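Local coordinates for beta sliding clamp (Bartonella birtlesii LL-WM9, PDB 6PTR), which probably encircles DNA as a head-to-tail ring dimer, tethering DNA polymerases and other partner proteins to it and so making replication processive, at residues Y83-K88 and T114-Q119; C151-I156 and K212-L217; H171-H174 and L180-V183. One frame throughout, in Å; residues are numbered along the deposited sequence.

Interaction 1 (Y83-K88 and T114-Q119); sequences YDIVRK and THFQLQ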
loop_
_atom_site.group_PDB
_atom_site.type_symbol
_atom_site.label_atom_id
_atom_site.label_comp_id
_atom_site.label_asym_id
_atom_site.label_seq_id
_atom_site.Cartn_x
_atom_site.Cartn_y
_atom_site.Cartn_z
ATOM N N TYR C 83 18.841 1.396 7.344
ATOM C CA TYR C 83 18.243 0.601 6.270
ATOM C C TYR C 83 17.835 1.479 5.090
ATOM O O TYR C 83 18.110 1.149 3.928
ATOM C CB TYR C 83 17.026 -0.177 6.790
ATOM C CG TYR C 83 16.499 -1.172 5.776
ATOM C CD1 TYR C 83 17.183 -2.350 5.537
ATOM C CD2 TYR C 83 15.337 -0.921 5.048
ATOM C CE1 TYR C 83 16.726 -3.272 4.612
ATOM C CE2 TYR C 83 14.861 -1.844 4.111
ATOM C CZ TYR C 83 15.569 -3.022 3.906
ATOM O OH TYR C 83 15.139 -3.959 2.980
ATOM N N ASP C 84 17.162 2.603 5.363
ATOM C CA ASP C 84 16.722 3.463 4.271
ATOM C C ASP C 84 17.911 4.025 3.499
ATOM O O ASP C 84 17.835 4.186 2.273
ATOM C CB ASP C 84 15.839 4.588 4.809
ATOM C CG ASP C 84 14.489 4.088 5.309
ATOM O OD1 ASP C 84 14.040 3.008 4.871
ATOM O OD2 ASP C 84 13.871 4.781 6.143
ATOM N N ILE C 85 19.016 4.321 4.186
ATOM C CA ILE C 85 20.207 4.813 3.497
ATOM C C ILE C 85 20.782 3.731 2.585
ATOM O O ILE C 85 20.985 3.947 1.382
ATOM C CB ILE C 85 21.254 5.307 4.515
ATOM C CG1 ILE C 85 20.794 6.623 5.148
ATOM C CG2 ILE C 85 22.642 5.427 3.860
ATOM C CD1 ILE C 85 21.601 6.978 6.404
ATOM N N VAL C 86 21.015 2.538 3.138
ATOM C CA VAL C 86 21.620 1.464 2.354
ATOM C C VAL C 86 20.725 1.070 1.178
ATOM O O VAL C 86 21.215 0.760 0.076
ATOM C CB VAL C 86 21.932 0.270 3.279
ATOM C CG1 VAL C 86 22.592 -0.896 2.477
ATOM C CG2 VAL C 86 22.878 0.705 4.398
ATOM N N ARG C 87 19.407 1.107 1.369
ATOM C CA ARG C 87 18.493 0.823 0.261
ATOM C C ARG C 87 18.767 1.694 -0.959
ATOM O O ARG C 87 18.585 1.246 -2.095
ATOM C CB ARG C 87 17.045 1.010 0.708
ATOM C CG ARG C 87 16.011 0.722 -0.388
ATOM C CD ARG C 87 14.630 1.087 0.116
ATOM N NE ARG C 87 14.716 2.290 0.938
ATOM C CZ ARG C 87 14.407 3.519 0.533
ATOM N NH1 ARG C 87 13.943 3.746 -0.703
ATOM N NH2 ARG C 87 14.553 4.524 1.387
ATOM N N LYS C 88 19.200 2.936 -0.755
ATOM C CA LYS C 88 19.417 3.860 -1.858
ATOM C C LYS C 88 20.838 3.838 -2.400
ATOM O O LYS C 88 21.113 4.537 -3.386
ATOM C CB LYS C 88 19.084 5.289 -1.430
ATOM C CG LYS C 88 17.656 5.490 -1.007
ATOM C CD LYS C 88 17.406 6.957 -0.755
ATOM C CE LYS C 88 16.081 7.153 -0.044
ATOM N NZ LYS C 88 15.884 8.586 0.264
ATOM N N THR C 114 29.203 9.752 -1.821
ATOM C CA THR C 114 28.160 9.974 -0.826
ATOM C C THR C 114 28.729 9.736 0.568
ATOM O O THR C 114 29.370 8.711 0.812
ATOM C CB THR C 114 26.976 9.034 -1.059
ATOM O OG1 THR C 114 26.624 9.019 -2.440
ATOM C CG2 THR C 114 25.789 9.512 -0.262
ATOM N N HIS C 115 28.488 10.670 1.488
ATOM C CA HIS C 115 29.058 10.555 2.832
ATOM C C HIS C 115 28.030 10.979 3.863
ATOM O O HIS C 115 27.587 12.134 3.863
ATOM C CB HIS C 115 30.331 11.406 2.948
ATOM C CG HIS C 115 30.840 11.551 4.353
ATOM N ND1 HIS C 115 31.369 12.731 4.833
ATOM C CD2 HIS C 115 30.910 10.665 5.376
ATOM C CE1 HIS C 115 31.733 12.569 6.093
ATOM N NE2 HIS C 115 31.469 11.324 6.445
ATOM N N PHE C 116 27.661 10.048 4.749
ATOM C CA PHE C 116 26.770 10.322 5.873
ATOM C C PHE C 116 27.579 10.336 7.166
ATOM O O PHE C 116 28.538 9.580 7.312
ATOM C CB PHE C 116 25.672 9.252 6.000
ATOM C CG PHE C 116 24.751 9.167 4.809
ATOM C CD1 PHE C 116 25.071 8.364 3.722
ATOM C CD2 PHE C 116 23.561 9.882 4.791
ATOM C CE1 PHE C 116 24.221 8.295 2.604
ATOM C CE2 PHE C 116 22.714 9.822 3.688
ATOM C CZ PHE C 116 23.038 9.013 2.602
ATOM N N GLN C 117 27.210 11.214 8.090
ATOM C CA GLN C 117 27.708 11.173 9.464
ATOM C C GLN C 117 26.480 11.011 10.347
ATOM O O GLN C 117 25.635 11.912 10.393
ATOM C CB GLN C 117 28.471 12.446 9.826
ATOM C CG GLN C 117 29.829 12.569 9.197
ATOM C CD GLN C 117 30.865 11.746 9.935
ATOM O OE1 GLN C 117 30.706 11.451 11.119
ATOM N NE2 GLN C 117 31.930 11.372 9.241
ATOM N N LEU C 118 26.359 9.871 11.024
ATOM C CA LEU C 118 25.136 9.563 11.765
ATOM C C LEU C 118 25.400 9.607 13.264
ATOM O O LEU C 118 26.389 9.050 13.743
ATOM C CB LEU C 118 24.568 8.193 11.387
ATOM C CG LEU C 118 24.089 7.955 9.959
ATOM C CD1 LEU C 118 23.383 6.602 9.898
ATOM C CD2 LEU C 118 23.168 9.078 9.496
ATOM N N GLN C 119 24.506 10.266 13.991
ATOM C CA GLN C 119 24.529 10.233 15.445
ATOM C C GLN C 119 24.198 8.831 15.930
ATOM O O GLN C 119 23.172 8.261 15.556
ATOM C CB GLN C 119 23.528 11.240 16.011
ATOM C CG GLN C 119 23.865 12.691 15.736
ATOM C CD GLN C 119 22.694 13.622 16.027
ATOM O OE1 GLN C 119 21.689 13.211 16.611
ATOM N NE2 GLN C 119 22.820 14.876 15.617
#
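One face of the Phe-116 ring receives Ile-85: its CG2 methyl lies 3.5 Å from ring atom CE1, displaced from the centre toward the rim. Measured to the ring centroid the CH-pi distance is 3.9 Å, with the methyl 26° off the ring normal, so the approach is over the face. Ile-85 presents both of its branches to the same ring. CG2 takes the Phe-116 CD1-CE1 side, while CG1, held beside the backbone N (chi1 -72°), runs past Phe-116 CE2 and brings Ile-85 CD1 to 3.9 Å from Phe-116 CD2. The end of that longer branch then meets Leu-118 tip to tip, the two CD1 methyls of Ile-85 and Leu-118 being 3.9 Å apart. Residues two apart on a strand project to the same face, so Phe-116 and Leu-118 both point at helix 79-88. On the other side of the strand Gln-117 NE2 donates to His-115 NE2, the amide nitrogen lying close to the imidazole plane. The strand forms an edge of its sheet within this chain, and His-115, Phe-116 and Gln-117 pair antiparallel with a strand of the second subunit, which carries the sheet across the dimer interface. Lys-88 makes a salt bridge to Asp-283 of that subunit. Branched aliphatic and aromatic groups meet here without any polar bond between helix and strand, consistent with a contact held by van der Waals packing and exclusion of water.

Interaction 2 (C151-I156 and K212-L217); sequences CTQFAI and KAVGEL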
loop_
_atom_site.group_PDB
_atom_site.type_symbol
_atom_site.label_atom_id
_atom_site.label_comp_id
_atom_site.label_asym_id
_atom_site.label_seq_id
_atom_site.Cartn_x
_atom_site.Cartn_y
_atom_site.Cartn_z
ATOM N N CYS C 151 0.959 -23.891 8.855
ATOM C CA CYS C 151 -0.338 -24.461 9.224
ATOM C C CYS C 151 -1.030 -23.716 10.363
ATOM O O CYS C 151 -2.251 -23.857 10.517
ATOM C CB CYS C 151 -0.191 -25.924 9.639
ATOM S SG CYS C 151 0.221 -27.083 8.331
ATOM N N THR C 152 -0.298 -22.949 11.179
ATOM C CA THR C 152 -0.830 -22.472 12.449
ATOM C C THR C 152 -0.784 -20.964 12.645
ATOM O O THR C 152 -1.591 -20.446 13.426
ATOM C CB THR C 152 -0.095 -23.141 13.620
ATOM O OG1 THR C 152 1.321 -23.012 13.434
ATOM C CG2 THR C 152 -0.444 -24.632 13.679
ATOM N N GLN C 153 0.117 -20.242 11.973
ATOM C CA GLN C 153 0.285 -18.816 12.264
ATOM C C GLN C 153 -1.014 -18.025 12.097
ATOM O O GLN C 153 -1.311 -17.129 12.898
ATOM C CB GLN C 153 1.372 -18.231 11.366
ATOM C CG GLN C 153 1.607 -16.784 11.607
ATOM C CD GLN C 153 2.620 -16.247 10.630
ATOM O OE1 GLN C 153 2.825 -16.833 9.561
ATOM N NE2 GLN C 153 3.256 -15.136 10.981
ATOM N N PHE C 154 -1.783 -18.306 11.047
ATOM C CA PHE C 154 -2.957 -17.484 10.771
ATOM C C PHE C 154 -3.972 -17.521 11.903
ATOM O O PHE C 154 -4.771 -16.585 12.028
ATOM C CB PHE C 154 -3.642 -17.939 9.476
ATOM C CG PHE C 154 -4.499 -19.154 9.658
ATOM C CD1 PHE C 154 -3.919 -20.414 9.822
ATOM C CD2 PHE C 154 -5.884 -19.041 9.713
ATOM C CE1 PHE C 154 -4.702 -21.546 10.020
ATOM C CE2 PHE C 154 -6.664 -20.153 9.898
ATOM C CZ PHE C 154 -6.093 -21.403 10.062
ATOM N N ALA C 155 -3.986 -18.577 12.721
ATOM C CA ALA C 155 -5.037 -18.695 13.735
ATOM C C ALA C 155 -4.660 -18.036 15.056
ATOM O O ALA C 155 -5.477 -18.019 15.984
ATOM C CB ALA C 155 -5.391 -20.168 13.979
ATOM N N ILE C 156 -3.453 -17.486 15.167
ATOM C CA ILE C 156 -3.008 -16.899 16.429
ATOM C C ILE C 156 -3.860 -15.694 16.776
ATOM O O ILE C 156 -4.157 -14.840 15.920
ATOM C CB ILE C 156 -1.536 -16.473 16.355
ATOM C CG1 ILE C 156 -0.613 -17.653 16.120
ATOM C CG2 ILE C 156 -1.135 -15.719 17.619
ATOM C CD1 ILE C 156 0.784 -17.171 15.760
ATOM N N LYS C 212 4.989 -12.423 17.883
ATOM C CA LYS C 212 5.998 -11.647 17.150
ATOM C C LYS C 212 7.163 -12.517 16.696
ATOM O O LYS C 212 7.650 -12.363 15.568
ATOM C CB LYS C 212 6.523 -10.475 17.987
ATOM C CG LYS C 212 7.638 -9.662 17.257
ATOM C CD LYS C 212 7.911 -8.354 17.967
ATOM C CE LYS C 212 8.851 -7.437 17.147
ATOM N NZ LYS C 212 9.127 -6.169 17.837
ATOM N N ALA C 213 7.657 -13.404 17.573
ATOM C CA ALA C 213 8.724 -14.320 17.185
ATOM C C ALA C 213 8.275 -15.196 16.029
ATOM O O ALA C 213 9.031 -15.405 15.063
ATOM C CB ALA C 213 9.145 -15.188 18.378
ATOM N N VAL C 214 7.043 -15.712 16.099
ATOM C CA VAL C 214 6.527 -16.518 14.999
ATOM C C VAL C 214 6.563 -15.719 13.709
ATOM O O VAL C 214 6.994 -16.220 12.671
ATOM C CB VAL C 214 5.102 -17.016 15.297
ATOM C CG1 VAL C 214 4.517 -17.661 14.044
ATOM C CG2 VAL C 214 5.120 -18.004 16.465
ATOM N N GLY C 215 6.133 -14.460 13.764
ATOM C CA GLY C 215 6.052 -13.658 12.553
ATOM C C GLY C 215 7.412 -13.358 11.951
ATOM O O GLY C 215 7.589 -13.414 10.729
ATOM N N GLU C 216 8.394 -13.062 12.790
ATOM C CA GLU C 216 9.725 -12.787 12.254
ATOM C C GLU C 216 10.379 -14.052 11.722
ATOM O O GLU C 216 11.075 -14.019 10.691
ATOM C CB GLU C 216 10.595 -12.135 13.326
ATOM C CG GLU C 216 10.096 -10.759 13.715
ATOM C CD GLU C 216 9.950 -9.839 12.512
ATOM O OE1 GLU C 216 10.917 -9.707 11.724
ATOM O OE2 GLU C 216 8.855 -9.276 12.340
ATOM N N LEU C 217 10.206 -15.171 12.433
ATOM C CA LEU C 217 10.714 -16.438 11.935
ATOM C C LEU C 217 10.102 -16.752 10.580
ATOM O O LEU C 217 10.808 -17.142 9.641
ATOM C CB LEU C 217 10.422 -17.538 12.966
ATOM C CG LEU C 217 11.034 -18.928 12.852
ATOM C CD1 LEU C 217 12.533 -18.834 12.717
ATOM C CD2 LEU C 217 10.645 -19.734 14.102
HETATM O O HOH W 1 5.218 -13.437 9.177
#
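Val-214 is packed on by Ile-156 and by the aliphatic part of Gln-153. A chi1 of 171° turns Val-214 CG1 away from its own backbone N, and this is the methyl that both partners touch. Gln-153 slides past it in the opposite direction, with Gln-153 CG 3.9 Å from Val-214 CG1; a long glutamine suits the place because its methylenes can pack on valine while its amide reaches polar partners. Ile-156 instead comes end-on, its CD1 methyl 4.1 Å from the same Val-214 CG1. A beta-branched valine suits this place because its short, stiff side chain keeps that methyl fixed on the helix surface, where Ile-168 of strand 167-173 also packs. The contact joins helix 211-221 to helix 142-152 and the residues that follow it, in the central one of three clamp domains; as in other sliding clamps, such helices probably line the inner surface of the ring facing DNA, with the sheets outside. Close contact without a bond is seen where the extended Gln-153 side chain lays NE2 against the Gly-215 backbone, 3.5 Å from Gly-215 CA. Polar links use both ends of that amide. Gln-153 NE2 donates to a water at 3.2 Å, and the water in turn donates to Gly-215 O at 2.8 Å, bridging the side chain to the helix backbone. At the other end Gln-153 OE1 accepts from Gln-218 NE2, one residue beyond the segment.

Interaction 3 (H171-H174 and L180-V183); sequences HIVH and LRLV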
loop_
_atom_site.group_PDB
_atom_site.type_symbol
_atom_site.label_atom_id
_atom_site.label_comp_id
_atom_site.label_asym_id
_atom_site.label_seq_id
_atom_site.Cartn_x
_atom_site.Cartn_y
_atom_site.Cartn_z
ATOM N N HIS C 171 4.527 -28.270 21.646
ATOM C CA HIS C 171 4.505 -29.287 22.698
ATOM C C HIS C 171 4.586 -30.687 22.107
ATOM O O HIS C 171 4.374 -30.901 20.910
ATOM C CB HIS C 171 3.237 -29.125 23.578
ATOM C CG HIS C 171 1.938 -29.349 22.853
ATOM N ND1 HIS C 171 1.490 -28.525 21.843
ATOM C CD2 HIS C 171 0.970 -30.287 23.027
ATOM C CE1 HIS C 171 0.305 -28.944 21.420
ATOM N NE2 HIS C 171 -0.035 -30.011 22.129
ATOM N N ILE C 172 4.864 -31.659 22.994
ATOM C CA ILE C 172 4.993 -33.066 22.648
ATOM C C ILE C 172 3.707 -33.788 23.003
ATOM O O ILE C 172 3.090 -33.515 24.044
ATOM C CB ILE C 172 6.188 -33.701 23.384
ATOM C CG1 ILE C 172 7.493 -33.029 22.945
ATOM C CG2 ILE C 172 6.252 -35.195 23.146
ATOM C CD1 ILE C 172 7.636 -32.905 21.454
ATOM N N VAL C 173 3.317 -34.729 22.151
ATOM C CA VAL C 173 2.135 -35.561 22.361
ATOM C C VAL C 173 2.634 -36.991 22.453
ATOM O O VAL C 173 3.151 -37.542 21.472
ATOM C CB VAL C 173 1.102 -35.410 21.236
ATOM C CG1 VAL C 173 -0.076 -36.361 21.481
ATOM C CG2 VAL C 173 0.620 -33.981 21.143
ATOM N N HIS C 174 2.496 -37.595 23.633
ATOM C CA HIS C 174 3.074 -38.914 23.888
ATOM C C HIS C 174 2.167 -40.024 23.351
ATOM O O HIS C 174 1.693 -40.895 24.081
ATOM C CB HIS C 174 3.349 -39.087 25.376
ATOM C CG HIS C 174 4.304 -38.079 25.936
ATOM N ND1 HIS C 174 5.641 -38.353 26.145
ATOM C CD2 HIS C 174 4.116 -36.801 26.334
ATOM C CE1 HIS C 174 6.236 -37.282 26.640
ATOM N NE2 HIS C 174 5.332 -36.326 26.764
ATOM N N LEU C 180 5.539 -34.145 17.729
ATOM C CA LEU C 180 5.712 -32.727 18.008
ATOM C C LEU C 180 4.525 -32.009 17.397
ATOM O O LEU C 180 4.228 -32.208 16.217
ATOM C CB LEU C 180 7.011 -32.191 17.407
ATOM C CG LEU C 180 7.168 -30.664 17.383
ATOM C CD1 LEU C 180 7.281 -30.083 18.792
ATOM C CD2 LEU C 180 8.406 -30.309 16.544
ATOM N N ARG C 181 3.826 -31.211 18.208
ATOM C CA ARG C 181 2.577 -30.597 17.792
ATOM C C ARG C 181 2.639 -29.099 18.010
ATOM O O ARG C 181 3.234 -28.619 18.982
ATOM C CB ARG C 181 1.378 -31.200 18.564
ATOM C CG ARG C 181 0.038 -30.534 18.284
ATOM C CD ARG C 181 -1.062 -31.340 19.014
ATOM N NE ARG C 181 -1.384 -32.616 18.357
ATOM C CZ ARG C 181 -2.204 -33.528 18.866
ATOM N NH1 ARG C 181 -2.768 -33.326 20.056
ATOM N NH2 ARG C 181 -2.457 -34.646 18.195
ATOM N N LEU C 182 2.034 -28.359 17.093
ATOM C CA LEU C 182 1.813 -26.933 17.247
ATOM C C LEU C 182 0.325 -26.690 17.158
ATOM O O LEU C 182 -0.318 -27.226 16.254
ATOM C CB LEU C 182 2.501 -26.108 16.153
ATOM C CG LEU C 182 4.025 -25.964 16.213
ATOM C CD1 LEU C 182 4.716 -27.279 16.015
ATOM C CD2 LEU C 182 4.454 -24.975 15.138
ATOM N N VAL C 183 -0.201 -25.896 18.097
ATOM C CA VAL C 183 -1.603 -25.482 18.117
ATOM C C VAL C 183 -1.667 -23.969 18.250
ATOM O O VAL C 183 -0.940 -23.360 19.052
ATOM C CB VAL C 183 -2.395 -26.162 19.256
ATOM C CG1 VAL C 183 -3.818 -25.552 19.360
ATOM C CG2 VAL C 183 -2.499 -27.668 19.021
#
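His-171 and Arg-181 face each other as an antiparallel hydrogen-bonded pair in the beta hairpin of strands 167-173 and 179-185, within the central domain. His-171 N donates to Arg-181 O at 3.0 Å, and Arg-181 N returns a bond to His-171 O at 2.8 Å, both nearly straight. Their side chains share one face of the sheet. The imidazole, with CG set between the backbone N and the carbonyl carbon (chi1 64°), is brought over the arginine stem, so Arg-181 CG lies 3.5 Å from His-171 CE1; Arg-181 CB sits over the ring face, and Val-183 CG2 meets the ring edge. The arginine chain bends at chi3 (-75°), and its guanidinium lies 72° from the imidazole plane, with Val-173 CG2 over one face, 3.6 Å from Arg-181 NH1. Arginine suits the place because its methylenes pack on a ring while its charged end reaches beyond: NE forms a salt bridge with Asp-194. His-171 NE2 and Arg-181 NH1 both bond to Tyr-259 OH, and His-171 ND1 bonds to Tyr-169 O. On the sheet's other face Ile-172 and Leu-180, a non-hydrogen-bonded pair, bring their CD1 methyls to 3.9 Å. Beyond the hairpin, strand 189-196 continues the sheet next to 179-185, through backbone bonds from Leu-180 to Met-195 and from Leu-182 to Val-193, while Leu-182 packs against helix 142-152 at Leu-148 and Leu-149.

In the fold
The three contacts follow the arc of the clamp subunit. Interaction 1 lies in the N-terminal domain at the dimer interface, about 30 Å from the centre of the chain, whereas interaction 2 sits in the central domain about 2 Å from that centre. Their centres are about 32 Å apart, and their nearest atoms about 11 Å. Interactions 2 and 3 share the central domain, with centres about 16 Å apart, and touch directly: Thr-152 CG2 packs 3.7 Å from Leu-182 O, joining helix 142-152 to the hairpin. Interaction 3 lies about 46 Å from interaction 1 between centres. Griselimycin, as in other clamps, probably occupies the partner-binding pocket between the central and C-terminal domains.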